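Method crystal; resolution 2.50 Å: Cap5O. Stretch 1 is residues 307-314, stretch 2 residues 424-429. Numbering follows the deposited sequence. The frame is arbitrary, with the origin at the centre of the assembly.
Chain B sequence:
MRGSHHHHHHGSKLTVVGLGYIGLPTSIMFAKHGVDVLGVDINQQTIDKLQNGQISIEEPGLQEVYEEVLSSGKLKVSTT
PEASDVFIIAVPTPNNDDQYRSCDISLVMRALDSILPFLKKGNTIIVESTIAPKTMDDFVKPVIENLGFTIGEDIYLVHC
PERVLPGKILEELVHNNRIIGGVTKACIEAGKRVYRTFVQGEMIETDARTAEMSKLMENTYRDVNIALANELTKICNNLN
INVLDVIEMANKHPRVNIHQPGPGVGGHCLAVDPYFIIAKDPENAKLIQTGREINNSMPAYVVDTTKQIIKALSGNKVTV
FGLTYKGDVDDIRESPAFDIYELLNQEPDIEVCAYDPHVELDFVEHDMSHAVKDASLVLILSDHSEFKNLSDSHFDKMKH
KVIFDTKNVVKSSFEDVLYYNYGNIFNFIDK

Stretch 1 307-314: KQIIKALS
Stretch 2 424-429: NIFNFI

Stretch 1 continues a helix that begins earlier in the chain, with helical phi/psi values running from -51/-40 at Lys307 through -67/-47 at Ile309 to -68/-17 at Ala312. The i to i-4 bonding here is loose: Lys311 N to Lys307 O spans 3.1 Å, Ala312 N to Gln308 O 3.4 Å and Leu313 N to Ile309 O 3.3 Å, and all three bonds are weak. The chain then extends, at -116/159 for Leu313 and -84/123 for Ser314.

The second stretch starts with Asn424 at -133/9 and then takes helical angles from Ile425 to Phe428 (-55/-31, -60/-21, -69/-35, -64/-56) without regular helical bonding. Two i to i-3 bonds, neither of them weak, fold it into a compact turn: Asn427 N to Asn424 O and Phe428 N to Ile425 O, each 3.1 Å. The backbones come nearest at Ile309 and Ile429, whose CA atoms lie 7.2 Å apart. No hydrogen bond crosses between the stretches, so packing alone defines their direct contact, which buries 286 Å² counting both sides.

Phe428 is the centre of that packing and gives up more area than any other residue, 83 Å². Its CA-to-CB bond points toward the first stretch, and chi1 of -172° (t) with chi2 of -98° delivers the ring to the helical surface. There Phe428 CE1 lies 3.6 Å from Ile309 CA, an approach close enough to bring the aromatic carbon against the helix backbone itself. The same Phe428 CE1 is 3.7 Å from Ile309 CG2 and 3.9 Å from Ala312 CB, while Phe428 CZ meets Leu313 CD1 at 3.8 Å. All three neighbours approach the ring obliquely. The small methyl of Ala312, directed toward the second stretch, supplies a contact from one turn beyond Gln308. Leu313, with chi1 -70° (m) and chi2 163° (t), has its CA-to-CB bond sideways, but the end of its side chain comes nearer and reaches the ring.

Ile309 links this aromatic contact to an aliphatic one. Its CA-to-CB bond runs sideways, and the m,t rotamer (-64°, 157°) places CG2 by the Phe428 ring and sends Ile309 CD1 to within 3.8 Å of Ile425 CD1. Ile425 points toward the first stretch with chi1 -168° (t) and chi2 65° (p). It lies three positions before Phe428, with two residues between, and the intervening turn lets both side chains meet the same isoleucine, whereas Phe426 and Asn427 stay out of reach.

Gln308 and Ile429 form a more peripheral pair, each pointing toward the other stretch. Gln308 has chi1 -76° (m) and chi2 171° (t); Ile429 has chi1 -53° (m) and an off-well chi2 of 107°. The other stretch covers 44 Å² of Gln308 and 45 Å² of Ile429.

The rule is economical: positions 308, 309, 312 and 313 of the first stretch meet positions 425, 428 and 429, while Ile310 points away; one ring, Phe428, contacts three residues of the first stretch.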

ATOM      1  N   LYS B 307     -23.480 -17.104  -8.309  1.00 49.97           N
ATOM      2  CA  LYS B 307     -24.311 -18.264  -7.942  1.00 49.10           C
ATOM      3  C   LYS B 307     -25.521 -17.847  -7.081  1.00 56.98           C
ATOM      4  O   LYS B 307     -26.625 -18.337  -7.309  1.00 57.85           O
ATOM      5  CB  LYS B 307     -23.475 -19.334  -7.220  1.00 48.92           C
ATOM      6  CG  LYS B 307     -22.539 -20.110  -8.151  1.00 42.23           C
ATOM      7  CD  LYS B 307     -22.174 -21.485  -7.605  1.00 50.37           C
ATOM      8  CE  LYS B 307     -20.938 -21.506  -6.739  1.00 69.12           C
ATOM      9  NZ  LYS B 307     -20.694 -22.861  -6.181  1.00 86.60           N
ATOM     10  N   GLN B 308     -25.313 -16.903  -6.140  1.00 54.23           N
ATOM     11  CA  GLN B 308     -26.347 -16.364  -5.260  1.00 54.26           C
ATOM     12  C   GLN B 308     -27.346 -15.469  -5.999  1.00 60.78           C
ATOM     13  O   GLN B 308     -28.520 -15.475  -5.645  1.00 60.67           O
ATOM     14  CB  GLN B 308     -25.715 -15.605  -4.092  1.00 55.09           C
ATOM     15  CG  GLN B 308     -25.132 -16.516  -3.020  1.00 64.18           C
ATOM     16  CD  GLN B 308     -24.321 -15.752  -2.002  1.00 83.20           C
ATOM     17  OE1 GLN B 308     -23.121 -15.984  -1.830  1.00 81.65           O
ATOM     18  NE2 GLN B 308     -24.953 -14.828  -1.297  1.00 74.74           N
ATOM     19  N   ILE B 309     -26.887 -14.681  -6.995  1.00 59.28           N
ATOM     20  CA  ILE B 309     -27.754 -13.793  -7.789  1.00 59.57           C
ATOM     21  C   ILE B 309     -28.696 -14.656  -8.640  1.00 65.95           C
ATOM     22  O   ILE B 309     -29.902 -14.418  -8.677  1.00 65.52           O
ATOM     23  CB  ILE B 309     -26.929 -12.794  -8.666  1.00 62.38           C
ATOM     24  CG1 ILE B 309     -26.102 -11.811  -7.791  1.00 62.92           C
ATOM     25  CG2 ILE B 309     -27.831 -12.031  -9.653  1.00 62.57           C
ATOM     26  CD1 ILE B 309     -24.856 -11.168  -8.502  1.00 65.80           C
ATOM     27  N   ILE B 310     -28.118 -15.673  -9.298  1.00 64.59           N
ATOM     28  CA  ILE B 310     -28.782 -16.623 -10.175  1.00 64.99           C
ATOM     29  C   ILE B 310     -29.746 -17.558  -9.427  1.00 72.02           C
ATOM     30  O   ILE B 310     -30.656 -18.107 -10.044  1.00 71.87           O
ATOM     31  CB  ILE B 310     -27.709 -17.313 -11.087  1.00 67.94           C
ATOM     32  CG1 ILE B 310     -27.945 -17.033 -12.578  1.00 68.01           C
ATOM     33  CG2 ILE B 310     -27.447 -18.795 -10.783  1.00 68.22           C
ATOM     34  CD1 ILE B 310     -27.717 -15.584 -12.988  1.00 68.65           C
ATOM     35  N   LYS B 311     -29.556 -17.711  -8.099  1.00 71.03           N
ATOM     36  CA  LYS B 311     -30.410 -18.508  -7.215  1.00 71.80           C
ATOM     37  C   LYS B 311     -31.714 -17.730  -6.976  1.00 78.39           C
ATOM     38  O   LYS B 311     -32.799 -18.297  -7.131  1.00 79.59           O
ATOM     39  CB  LYS B 311     -29.683 -18.806  -5.887  1.00 73.92           C
ATOM     40  CG  LYS B 311     -30.540 -19.507  -4.837  1.00 84.55           C
ATOM     41  CD  LYS B 311     -30.104 -19.205  -3.386  1.00 93.01           C
ATOM     42  CE  LYS B 311     -30.109 -17.742  -2.949  1.00 99.84           C
ATOM     43  NZ  LYS B 311     -31.426 -17.079  -3.167  1.00105.64           N
ATOM     44  N   ALA B 312     -31.599 -16.429  -6.641  1.00 74.84           N
ATOM     45  CA  ALA B 312     -32.720 -15.522  -6.389  1.00 74.87           C
ATOM     46  C   ALA B 312     -33.540 -15.205  -7.654  1.00 79.28           C
ATOM     47  O   ALA B 312     -34.670 -14.721  -7.536  1.00 79.63           O
ATOM     48  CB  ALA B 312     -32.209 -14.235  -5.764  1.00 75.63           C
ATOM     49  N   LEU B 313     -32.983 -15.469  -8.852  1.00 74.79           N
ATOM     50  CA  LEU B 313     -33.667 -15.192 -10.119  1.00 74.19           C
ATOM     51  C   LEU B 313     -33.980 -16.452 -10.941  1.00 78.36           C
ATOM     52  O   LEU B 313     -33.358 -17.503 -10.748  1.00 77.74           O
ATOM     53  CB  LEU B 313     -32.857 -14.192 -10.966  1.00 73.79           C
ATOM     54  CG  LEU B 313     -32.771 -12.743 -10.471  1.00 77.39           C
ATOM     55  CD1 LEU B 313     -31.631 -12.007 -11.163  1.00 77.36           C
ATOM     56  CD2 LEU B 313     -34.066 -12.006 -10.710  1.00 78.41           C
ATOM     57  N   SER B 314     -34.956 -16.340 -11.858  1.00 74.94           N
ATOM     58  CA  SER B 314     -35.331 -17.438 -12.745  1.00 75.14           C
ATOM     59  C   SER B 314     -34.386 -17.421 -13.950  1.00 79.54           C
ATOM     60  O   SER B 314     -34.237 -16.389 -14.613  1.00 79.31           O
ATOM     61  CB  SER B 314     -36.792 -17.322 -13.177  1.00 79.09           C
ATOM     62  OG  SER B 314     -37.082 -16.053 -13.742  1.00 88.94           O
ATOM     63  N   ASN B 424     -22.500  -2.019  -3.360  1.00 50.89           N
ATOM     64  CA  ASN B 424     -23.902  -2.251  -2.958  1.00 50.61           C
ATOM     65  C   ASN B 424     -24.469  -3.626  -3.268  1.00 54.81           C
ATOM     66  O   ASN B 424     -25.679  -3.808  -3.136  1.00 55.27           O
ATOM     67  CB  ASN B 424     -24.802  -1.179  -3.575  1.00 48.57           C
ATOM     68  CG  ASN B 424     -24.755  -1.143  -5.087  1.00 71.77           C
ATOM     69  OD1 ASN B 424     -24.641  -0.087  -5.694  1.00 68.59           O
ATOM     70  ND2 ASN B 424     -24.778  -2.292  -5.724  1.00 62.67           N
ATOM     71  N   ILE B 425     -23.624  -4.577  -3.700  1.00 50.71           N
ATOM     72  CA  ILE B 425     -24.091  -5.923  -4.039  1.00 50.68           C
ATOM     73  C   ILE B 425     -24.875  -6.638  -2.901  1.00 54.98           C
ATOM     74  O   ILE B 425     -25.822  -7.377  -3.188  1.00 55.16           O
ATOM     75  CB  ILE B 425     -23.025  -6.787  -4.783  1.00 53.07           C
ATOM     76  CG1 ILE B 425     -23.600  -8.092  -5.387  1.00 53.24           C
ATOM     77  CG2 ILE B 425     -21.776  -7.035  -3.942  1.00 53.41           C
ATOM     78  CD1 ILE B 425     -24.631  -7.907  -6.508  1.00 58.03           C
ATOM     79  N   PHE B 426     -24.540  -6.334  -1.634  1.00 50.76           N
ATOM     80  CA  PHE B 426     -25.191  -6.886  -0.431  1.00 51.23           C
ATOM     81  C   PHE B 426     -26.712  -6.566  -0.350  1.00 58.30           C
ATOM     82  O   PHE B 426     -27.435  -7.262   0.359  1.00 57.45           O
ATOM     83  CB  PHE B 426     -24.467  -6.417   0.851  1.00 52.20           C
ATOM     84  CG  PHE B 426     -24.392  -4.915   1.005  1.00 52.43           C
ATOM     85  CD1 PHE B 426     -25.445  -4.201   1.566  1.00 54.06           C
ATOM     86  CD2 PHE B 426     -23.269  -4.213   0.581  1.00 52.91           C
ATOM     87  CE1 PHE B 426     -25.381  -2.814   1.687  1.00 54.49           C
ATOM     88  CE2 PHE B 426     -23.201  -2.833   0.721  1.00 54.71           C
ATOM     89  CZ  PHE B 426     -24.260  -2.139   1.260  1.00 52.97           C
ATOM     90  N   ASN B 427     -27.171  -5.504  -1.071  1.00 57.45           N
ATOM     91  CA  ASN B 427     -28.574  -5.065  -1.149  1.00 57.65           C
ATOM     92  C   ASN B 427     -29.407  -6.078  -1.922  1.00 65.47           C
ATOM     93  O   ASN B 427     -30.578  -6.277  -1.601  1.00 66.63           O
ATOM     94  CB  ASN B 427     -28.683  -3.705  -1.829  1.00 51.38           C
ATOM     95  CG  ASN B 427     -28.267  -2.543  -0.975  1.00 70.25           C
ATOM     96  OD1 ASN B 427     -28.166  -2.635   0.254  1.00 58.51           O
ATOM     97  ND2 ASN B 427     -28.066  -1.393  -1.616  1.00 67.32           N
ATOM     98  N   PHE B 428     -28.806  -6.707  -2.945  1.00 62.74           N
ATOM     99  CA  PHE B 428     -29.490  -7.702  -3.742  1.00 62.98           C
ATOM    100  C   PHE B 428     -29.847  -8.912  -2.878  1.00 69.73           C
ATOM    101  O   PHE B 428     -31.030  -9.250  -2.779  1.00 70.20           O
ATOM    102  CB  PHE B 428     -28.656  -8.110  -4.970  1.00 64.13           C
ATOM    103  CG  PHE B 428     -29.419  -9.006  -5.916  1.00 65.12           C
ATOM    104  CD1 PHE B 428     -29.255 -10.383  -5.881  1.00 67.60           C
ATOM    105  CD2 PHE B 428     -30.338  -8.474  -6.816  1.00 66.94           C
ATOM    106  CE1 PHE B 428     -29.983 -11.211  -6.736  1.00 68.57           C
ATOM    107  CE2 PHE B 428     -31.060  -9.304  -7.679  1.00 69.17           C
ATOM    108  CZ  PHE B 428     -30.872 -10.664  -7.638  1.00 67.26           C
ATOM    109  N   ILE B 429     -28.828  -9.518  -2.216  1.00 66.81           N
ATOM    110  CA  ILE B 429     -28.936 -10.710  -1.374  1.00 84.33           C
ATOM    111  C   ILE B 429     -29.728 -10.474  -0.070  1.00104.59           C
ATOM    112  O   ILE B 429     -29.334  -9.684   0.787  1.00 66.61           O
ATOM    113  CB  ILE B 429     -27.537 -11.381  -1.168  1.00 87.39           C
ATOM    114  CG1 ILE B 429     -26.834 -11.657  -2.525  1.00 87.04           C
ATOM    115  CG2 ILE B 429     -27.635 -12.682  -0.339  1.00 88.76           C
ATOM    116  CD1 ILE B 429     -25.706 -10.764  -2.835  1.00 88.71           C
TER